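Long-range contacts in 11R-lipoxygenase (Gersemia fruticosa, PDB 3VF1), which is a calcium-dependent, non-heme iron lipoxygenase that probably inserts molecular oxygen into polyunsaturated fatty acids in lipid metabolism: residues C228-R233 and Y586-N591; W372-L377 and K610-S615. All blocks are in the same frame, centred on the assembly; numbering follows the deposited sequence.

How the contacts relate
Both contacts lie within the lipoxygenase family region, on the same side of the chain's centre and away from the iron site and the predicted calcium sites; their own centres are about 12 Å apart. Along the chain the segments alternate: 228-233, 372-377, 586-591, 610-615. Contact 1 joins two loop regions with 3-10 turns, whereas contact 2 pairs helix 369-410, which further along carries the iron ligands H392 and H397, with helix 609-615. The two meet directly: P590 O lies 3.2 Å from L377 CD2, and M613 CE lies 3.5 Å from C228 C. Segments from four places along the chain therefore pack into one connected cluster, mostly through apolar side chains.

Contact 1. Residues C228-R233 and Y586-N591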
ATOM      1  N   CYS A 228      -6.516 -15.216 -31.295  1.00 39.32           N
ATOM      2  CA  CYS A 228      -5.064 -15.313 -31.206  1.00 37.61           C
ATOM      3  C   CYS A 228      -4.510 -14.397 -30.117  1.00 38.40           C
ATOM      4  O   CYS A 228      -5.221 -13.547 -29.580  1.00 40.76           O
ATOM      5  CB  CYS A 228      -4.422 -14.983 -32.554  1.00 35.01           C
ATOM      6  SG  CYS A 228      -4.646 -13.279 -33.093  1.00 41.89           S
ATOM      7  N   LEU A 229      -3.231 -14.578 -29.806  1.00 32.91           N
ATOM      8  CA  LEU A 229      -2.580 -13.867 -28.713  1.00 35.48           C
ATOM      9  C   LEU A 229      -2.573 -12.356 -28.923  1.00 37.01           C
ATOM     10  O   LEU A 229      -2.616 -11.589 -27.959  1.00 34.87           O
ATOM     11  CB  LEU A 229      -1.144 -14.372 -28.555  1.00 36.01           C
ATOM     12  CG  LEU A 229      -1.022 -15.832 -28.111  1.00 34.65           C
ATOM     13  CD1 LEU A 229       0.370 -16.377 -28.390  1.00 31.84           C
ATOM     14  CD2 LEU A 229      -1.358 -15.964 -26.635  1.00 32.53           C
ATOM     15  N   GLU A 230      -2.521 -11.931 -30.179  1.00 37.06           N
ATOM     16  CA  GLU A 230      -2.421 -10.511 -30.496  1.00 35.81           C
ATOM     17  C   GLU A 230      -3.737  -9.772 -30.270  1.00 36.34           C
ATOM     18  O   GLU A 230      -3.755  -8.544 -30.189  1.00 34.04           O
ATOM     19  CB  GLU A 230      -1.962 -10.319 -31.942  1.00 37.27           C
ATOM     20  CG  GLU A 230      -0.626 -10.970 -32.253  1.00 45.42           C
ATOM     21  CD  GLU A 230       0.459 -10.564 -31.275  1.00 48.42           C
ATOM     22  OE1 GLU A 230       1.155  -9.560 -31.537  1.00 47.62           O
ATOM     23  OE2 GLU A 230       0.617 -11.248 -30.240  1.00 54.93           O
ATOM     24  N   ASP A 231      -4.834 -10.517 -30.164  1.00 34.97           N
ATOM     25  CA  ASP A 231      -6.151  -9.906 -30.000  1.00 37.02           C
ATOM     26  C   ASP A 231      -6.368  -9.339 -28.598  1.00 37.00           C
ATOM     27  O   ASP A 231      -7.307  -8.574 -28.375  1.00 38.92           O
ATOM     28  CB  ASP A 231      -7.255 -10.911 -30.332  1.00 39.36           C
ATOM     29  CG  ASP A 231      -7.425 -11.120 -31.827  1.00 42.51           C
ATOM     30  OD1 ASP A 231      -6.982 -10.253 -32.608  1.00 41.76           O
ATOM     31  OD2 ASP A 231      -8.009 -12.150 -32.220  1.00 48.12           O
ATOM     32  N   PHE A 232      -5.509  -9.713 -27.655  1.00 33.11           N
ATOM     33  CA  PHE A 232      -5.589  -9.158 -26.309  1.00 34.91           C
ATOM     34  C   PHE A 232      -5.355  -7.648 -26.322  1.00 35.16           C
ATOM     35  O   PHE A 232      -5.753  -6.944 -25.396  1.00 36.97           O
ATOM     36  CB  PHE A 232      -4.585  -9.841 -25.377  1.00 33.84           C
ATOM     37  CG  PHE A 232      -5.067 -11.154 -24.826  1.00 32.95           C
ATOM     38  CD1 PHE A 232      -6.049 -11.190 -23.850  1.00 31.87           C
ATOM     39  CD2 PHE A 232      -4.535 -12.350 -25.278  1.00 31.25           C
ATOM     40  CE1 PHE A 232      -6.498 -12.394 -23.339  1.00 31.99           C
ATOM     41  CE2 PHE A 232      -4.977 -13.557 -24.768  1.00 30.39           C
ATOM     42  CZ  PHE A 232      -5.961 -13.579 -23.799  1.00 28.54           C
ATOM     43  N   ARG A 233      -4.714  -7.156 -27.379  1.00 36.09           N
ATOM     44  CA  ARG A 233      -4.467  -5.725 -27.531  1.00 37.91           C
ATOM     45  C   ARG A 233      -5.768  -4.944 -27.721  1.00 38.48           C
ATOM     46  O   ARG A 233      -5.780  -3.717 -27.624  1.00 36.13           O
ATOM     47  CB  ARG A 233      -3.531  -5.472 -28.717  1.00 34.25           C
ATOM     48  CG  ARG A 233      -2.131  -6.036 -28.529  1.00 36.86           C
ATOM     49  CD  ARG A 233      -1.443  -6.288 -29.863  1.00 35.47           C
ATOM     50  NE  ARG A 233      -0.807  -5.091 -30.414  1.00 35.92           N
ATOM     51  CZ  ARG A 233       0.505  -4.848 -30.402  1.00 38.30           C
ATOM     52  NH1 ARG A 233       1.358  -5.713 -29.868  1.00 34.71           N
ATOM     53  NH2 ARG A 233       0.972  -3.727 -30.933  1.00 40.38           N
ATOM     54  N   TYR A 586      -0.302  -6.320 -16.304  1.00 27.19           N
ATOM     55  CA  TYR A 586      -1.485  -7.113 -16.629  1.00 28.98           C
ATOM     56  C   TYR A 586      -2.282  -6.544 -17.801  1.00 28.59           C
ATOM     57  O   TYR A 586      -3.218  -7.182 -18.282  1.00 32.16           O
ATOM     58  CB  TYR A 586      -2.393  -7.235 -15.404  1.00 27.95           C
ATOM     59  CG  TYR A 586      -1.743  -7.944 -14.239  1.00 30.71           C
ATOM     60  CD1 TYR A 586      -1.634  -9.327 -14.218  1.00 29.95           C
ATOM     61  CD2 TYR A 586      -1.240  -7.229 -13.160  1.00 27.58           C
ATOM     62  CE1 TYR A 586      -1.040  -9.980 -13.155  1.00 30.45           C
ATOM     63  CE2 TYR A 586      -0.648  -7.872 -12.094  1.00 31.59           C
ATOM     64  CZ  TYR A 586      -0.550  -9.247 -12.096  1.00 34.22           C
ATOM     65  OH  TYR A 586       0.040  -9.889 -11.033  1.00 33.43           O
ATOM     66  N   GLY A 587      -1.918  -5.348 -18.252  1.00 26.00           N
ATOM     67  CA  GLY A 587      -2.594  -4.728 -19.378  1.00 30.84           C
ATOM     68  C   GLY A 587      -2.706  -5.701 -20.536  1.00 32.31           C
ATOM     69  O   GLY A 587      -3.793  -5.939 -21.061  1.00 33.07           O
ATOM     70  N   PHE A 588      -1.569  -6.264 -20.933  1.00 31.89           N
ATOM     71  CA  PHE A 588      -1.533  -7.315 -21.940  1.00 30.16           C
ATOM     72  C   PHE A 588      -1.542  -8.668 -21.232  1.00 30.08           C
ATOM     73  O   PHE A 588      -0.523  -9.114 -20.705  1.00 30.50           O
ATOM     74  CB  PHE A 588      -0.290  -7.164 -22.818  1.00 30.02           C
ATOM     75  CG  PHE A 588      -0.266  -8.088 -23.999  1.00 29.40           C
ATOM     76  CD1 PHE A 588      -1.127  -7.890 -25.068  1.00 32.15           C
ATOM     77  CD2 PHE A 588       0.621  -9.150 -24.048  1.00 28.58           C
ATOM     78  CE1 PHE A 588      -1.106  -8.741 -26.158  1.00 29.82           C
ATOM     79  CE2 PHE A 588       0.646 -10.001 -25.136  1.00 28.80           C
ATOM     80  CZ  PHE A 588      -0.217  -9.797 -26.191  1.00 32.59           C
ATOM     81  N   HIS A 589      -2.705  -9.311 -21.226  1.00 30.10           N
ATOM     82  CA  HIS A 589      -2.951 -10.473 -20.372  1.00 31.45           C
ATOM     83  C   HIS A 589      -1.880 -11.567 -20.456  1.00 31.05           C
ATOM     84  O   HIS A 589      -1.466 -12.107 -19.430  1.00 31.70           O
ATOM     85  CB  HIS A 589      -4.325 -11.073 -20.682  1.00 27.50           C
ATOM     86  CG  HIS A 589      -4.798 -12.055 -19.656  1.00 31.56           C
ATOM     87  ND1 HIS A 589      -5.688 -11.719 -18.658  1.00 34.53           N
ATOM     88  CD2 HIS A 589      -4.498 -13.361 -19.467  1.00 32.39           C
ATOM     89  CE1 HIS A 589      -5.922 -12.777 -17.904  1.00 32.18           C
ATOM     90  NE2 HIS A 589      -5.210 -13.787 -18.372  1.00 34.17           N
ATOM     91  N   PRO A 590      -1.437 -11.909 -21.675  1.00 29.63           N
ATOM     92  CA  PRO A 590      -0.453 -12.990 -21.821  1.00 28.85           C
ATOM     93  C   PRO A 590       0.856 -12.748 -21.071  1.00 28.11           C
ATOM     94  O   PRO A 590       1.576 -13.704 -20.787  1.00 28.55           O
ATOM     95  CB  PRO A 590      -0.198 -13.028 -23.330  1.00 26.61           C
ATOM     96  CG  PRO A 590      -1.440 -12.473 -23.934  1.00 29.84           C
ATOM     97  CD  PRO A 590      -1.903 -11.412 -22.981  1.00 31.86           C
ATOM     98  N   ASN A 591       1.164 -11.494 -20.760  1.00 28.48           N
ATOM     99  CA  ASN A 591       2.393 -11.177 -20.039  1.00 28.51           C
ATOM    100  C   ASN A 591       2.342 -11.667 -18.596  1.00 32.18           C
ATOM    101  O   ASN A 591       3.378 -11.893 -17.971  1.00 34.04           O
ATOM    102  CB  ASN A 591       2.664  -9.671 -20.076  1.00 28.85           C
ATOM    103  CG  ASN A 591       3.968  -9.295 -19.393  1.00 30.12           C
ATOM    104  OD1 ASN A 591       5.052  -9.576 -19.907  1.00 28.20           O
ATOM    105  ND2 ASN A 591       3.868  -8.650 -18.236  1.00 31.97           N
TER
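The 3-10 segment 229-233 faces the turn around F588-P590, with the CA atoms of F232 and F588 6.2 Å apart and those of L229 and P590 7.3 Å apart. No hydrogen bond crosses; the contact is carried mainly by the rings of F232, F588 and P590 and the CB of H589. P590 sits against the F232 ring: its CD lies over one face, 4.0 Å from the centroid and 27° off the normal, while its CG reaches F232 CD2 at 3.4 Å. The same P590 CD also covers a face of the F588 ring near the rim. H589 CB touches F232 CD1 at 3.6 Å; the F232 and H589 planes are 15° apart, but a large offset leaves little ring over ring. Both segments are connecting stretches of the mostly helical lipoxygenase domain, and the hydrogen bond from N591 N to F588 O closes the second turn. In F588, chi1 (-172°) sets CG anti to the backbone N; beyond it CE1 meets F232 CB and R233 CG, and CZ comes within 3.5 Å of L229 O. An alanine in place of F232 would probably open a gap beside P590 and H589 and leave P590 CD without its CH-pi partner. Beyond the pair, W226 meets the F232 ring and W251 the F588 ring.

Contact 2. Residues W372-L377 and K610-S615; sequences WIMAKL and KVIMAS
I612 reaches from helix 609-615 to three side chains of helix 369-410, I373, M374 and L377, and each of its outer carbons finds a different one. Starting at CB, which points toward the facing helix, the side chain divides. CG2 meets L377 CD1 at 3.7 Å, the two side chains crossing at about a right angle. CG1, anti to the carbonyl carbon (chi1 -76°), meets the methyl CE of M374 at 3.4 Å; here the two side chains lie alongside and run opposite ways. CD1, at the tip, ends against I373 CG2 at 3.9 Å, again with the side chains at about a right angle.

The two short segments run almost parallel, their axes 12° apart in direction and 10.9 Å apart at closest approach, and M374 and I612 are level with one another, CA to CA 6.7 Å. They join the early part of the long helix that supplies iron ligands H392 and H397 to a short helix of the same lipoxygenase domain. M374 bridges much of the gap: its chain bends at chi2 and chi3, and CE, besides touching I612, meets V611 CG1 at 4.0 Å and comes within 4.4 Å of S615 OG. No hydrogen bond crosses the interface. On another side of helix 369-410, K376 NZ forms a salt bridge with D254 OD1, which also accepts a hydrogen bond from W372 NE1. M613, which does not touch 372-377, packs on W226 and L229.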
ATOM      1  N   TRP A 372       7.600 -24.295 -24.954  1.00 29.24           N
ATOM      2  CA  TRP A 372       8.332 -23.396 -24.074  1.00 28.12           C
ATOM      3  C   TRP A 372       7.480 -22.187 -23.695  1.00 28.58           C
ATOM      4  O   TRP A 372       7.493 -21.744 -22.548  1.00 30.20           O
ATOM      5  CB  TRP A 372       9.630 -22.935 -24.736  1.00 27.73           C
ATOM      6  CG  TRP A 372      10.409 -21.971 -23.897  1.00 28.58           C
ATOM      7  CD1 TRP A 372      10.799 -20.711 -24.242  1.00 29.40           C
ATOM      8  CD2 TRP A 372      10.882 -22.187 -22.561  1.00 28.16           C
ATOM      9  NE1 TRP A 372      11.492 -20.131 -23.208  1.00 29.20           N
ATOM     10  CE2 TRP A 372      11.555 -21.015 -22.163  1.00 28.27           C
ATOM     11  CE3 TRP A 372      10.803 -23.256 -21.664  1.00 28.24           C
ATOM     12  CZ2 TRP A 372      12.146 -20.883 -20.908  1.00 28.23           C
ATOM     13  CZ3 TRP A 372      11.391 -23.123 -20.418  1.00 29.15           C
ATOM     14  CH2 TRP A 372      12.052 -21.945 -20.052  1.00 28.23           C
ATOM     15  N   ILE A 373       6.743 -21.655 -24.665  1.00 24.94           N
ATOM     16  CA  ILE A 373       5.852 -20.530 -24.408  1.00 24.72           C
ATOM     17  C   ILE A 373       4.760 -20.937 -23.424  1.00 25.20           C
ATOM     18  O   ILE A 373       4.427 -20.186 -22.509  1.00 25.91           O
ATOM     19  CB  ILE A 373       5.218 -20.001 -25.711  1.00 24.07           C
ATOM     20  CG1 ILE A 373       6.251 -19.190 -26.495  1.00 22.56           C
ATOM     21  CG2 ILE A 373       4.001 -19.138 -25.409  1.00 21.68           C
ATOM     22  CD1 ILE A 373       5.787 -18.763 -27.875  1.00 28.16           C
ATOM     23  N   MET A 374       4.211 -22.133 -23.608  1.00 28.39           N
ATOM     24  CA  MET A 374       3.187 -22.644 -22.707  1.00 27.49           C
ATOM     25  C   MET A 374       3.740 -22.738 -21.286  1.00 27.52           C
ATOM     26  O   MET A 374       3.107 -22.289 -20.330  1.00 29.14           O
ATOM     27  CB  MET A 374       2.699 -24.018 -23.175  1.00 26.02           C
ATOM     28  CG  MET A 374       1.733 -24.703 -22.211  1.00 34.22           C
ATOM     29  SD  MET A 374       0.133 -23.874 -22.077  1.00 44.93           S
ATOM     30  CE  MET A 374      -0.682 -24.457 -23.565  1.00 40.64           C
ATOM     31  N   ALA A 375       4.928 -23.318 -21.157  1.00 24.15           N
ATOM     32  CA  ALA A 375       5.551 -23.502 -19.853  1.00 25.18           C
ATOM     33  C   ALA A 375       5.721 -22.164 -19.139  1.00 26.46           C
ATOM     34  O   ALA A 375       5.464 -22.053 -17.942  1.00 24.82           O
ATOM     35  CB  ALA A 375       6.895 -24.196 -20.002  1.00 27.64           C
ATOM     36  N   LYS A 376       6.151 -21.149 -19.882  1.00 23.07           N
ATOM     37  CA  LYS A 376       6.369 -19.824 -19.313  1.00 23.92           C
ATOM     38  C   LYS A 376       5.064 -19.196 -18.830  1.00 25.29           C
ATOM     39  O   LYS A 376       5.032 -18.549 -17.785  1.00 25.67           O
ATOM     40  CB  LYS A 376       7.053 -18.909 -20.331  1.00 22.52           C
ATOM     41  CG  LYS A 376       8.513 -19.260 -20.584  1.00 25.96           C
ATOM     42  CD  LYS A 376       9.211 -18.217 -21.444  1.00 24.49           C
ATOM     43  CE  LYS A 376       8.607 -18.127 -22.837  1.00 24.30           C
ATOM     44  NZ  LYS A 376       9.327 -17.140 -23.688  1.00 27.58           N
ATOM     45  N   LEU A 377       3.991 -19.387 -19.590  1.00 24.81           N
ATOM     46  CA  LEU A 377       2.696 -18.822 -19.231  1.00 24.29           C
ATOM     47  C   LEU A 377       2.210 -19.366 -17.894  1.00 24.68           C
ATOM     48  O   LEU A 377       1.637 -18.631 -17.093  1.00 26.69           O
ATOM     49  CB  LEU A 377       1.662 -19.108 -20.322  1.00 24.98           C
ATOM     50  CG  LEU A 377       1.868 -18.340 -21.632  1.00 28.24           C
ATOM     51  CD1 LEU A 377       0.985 -18.903 -22.737  1.00 26.55           C
ATOM     52  CD2 LEU A 377       1.589 -16.859 -21.433  1.00 25.45           C
ATOM     53  N   LYS A 610      -3.618 -22.397 -30.948  1.00 34.78           N
ATOM     54  CA  LYS A 610      -5.015 -22.572 -30.554  1.00 33.82           C
ATOM     55  C   LYS A 610      -5.161 -23.267 -29.201  1.00 32.96           C
ATOM     56  O   LYS A 610      -6.081 -22.964 -28.439  1.00 34.32           O
ATOM     57  CB  LYS A 610      -5.786 -23.347 -31.626  1.00 38.78           C
ATOM     58  CG  LYS A 610      -6.077 -22.545 -32.886  1.00 49.21           C
ATOM     59  CD  LYS A 610      -7.041 -21.397 -32.615  1.00 55.99           C
ATOM     60  CE  LYS A 610      -7.359 -20.627 -33.889  1.00 60.29           C
ATOM     61  NZ  LYS A 610      -8.296 -19.492 -33.650  1.00 50.43           N
ATOM     62  N   VAL A 611      -4.264 -24.199 -28.903  1.00 31.43           N
ATOM     63  CA  VAL A 611      -4.290 -24.881 -27.614  1.00 33.82           C
ATOM     64  C   VAL A 611      -4.067 -23.875 -26.497  1.00 34.28           C
ATOM     65  O   VAL A 611      -4.737 -23.913 -25.464  1.00 34.93           O
ATOM     66  CB  VAL A 611      -3.204 -25.969 -27.521  1.00 36.69           C
ATOM     67  CG1 VAL A 611      -3.063 -26.465 -26.086  1.00 30.98           C
ATOM     68  CG2 VAL A 611      -3.524 -27.121 -28.461  1.00 35.67           C
ATOM     69  N   ILE A 612      -3.117 -22.972 -26.717  1.00 31.89           N
ATOM     70  CA  ILE A 612      -2.792 -21.943 -25.740  1.00 33.01           C
ATOM     71  C   ILE A 612      -3.969 -20.995 -25.526  1.00 30.89           C
ATOM     72  O   ILE A 612      -4.259 -20.608 -24.396  1.00 31.45           O
ATOM     73  CB  ILE A 612      -1.539 -21.154 -26.167  1.00 32.35           C
ATOM     74  CG1 ILE A 612      -0.288 -21.999 -25.910  1.00 28.56           C
ATOM     75  CG2 ILE A 612      -1.444 -19.838 -25.410  1.00 30.54           C
ATOM     76  CD1 ILE A 612       0.990 -21.414 -26.474  1.00 26.78           C
ATOM     77  N   MET A 613      -4.650 -20.630 -26.609  1.00 29.11           N
ATOM     78  CA  MET A 613      -5.806 -19.743 -26.516  1.00 32.46           C
ATOM     79  C   MET A 613      -6.934 -20.379 -25.709  1.00 33.62           C
ATOM     80  O   MET A 613      -7.787 -19.678 -25.165  1.00 34.67           O
ATOM     81  CB  MET A 613      -6.325 -19.377 -27.909  1.00 31.63           C
ATOM     82  CG  MET A 613      -5.319 -18.654 -28.789  1.00 31.24           C
ATOM     83  SD  MET A 613      -4.386 -17.387 -27.911  1.00 37.50           S
ATOM     84  CE  MET A 613      -5.707 -16.289 -27.405  1.00 36.65           C
ATOM     85  N   ALA A 614      -6.938 -21.708 -25.634  1.00 33.24           N
ATOM     86  CA  ALA A 614      -7.983 -22.425 -24.910  1.00 32.13           C
ATOM     87  C   ALA A 614      -7.711 -22.432 -23.409  1.00 34.29           C
ATOM     88  O   ALA A 614      -8.633 -22.595 -22.606  1.00 31.27           O
ATOM     89  CB  ALA A 614      -8.109 -23.847 -25.433  1.00 30.13           C
ATOM     90  N   SER A 615      -6.446 -22.260 -23.036  1.00 33.30           N
ATOM     91  CA  SER A 615      -6.065 -22.199 -21.628  1.00 34.34           C
ATOM     92  C   SER A 615      -6.217 -20.786 -21.080  1.00 33.03           C
ATOM     93  O   SER A 615      -6.722 -20.591 -19.975  1.00 32.40           O
ATOM     94  CB  SER A 615      -4.624 -22.673 -21.440  1.00 35.84           C
ATOM     95  OG  SER A 615      -4.538 -24.084 -21.521  1.00 41.43           O
TER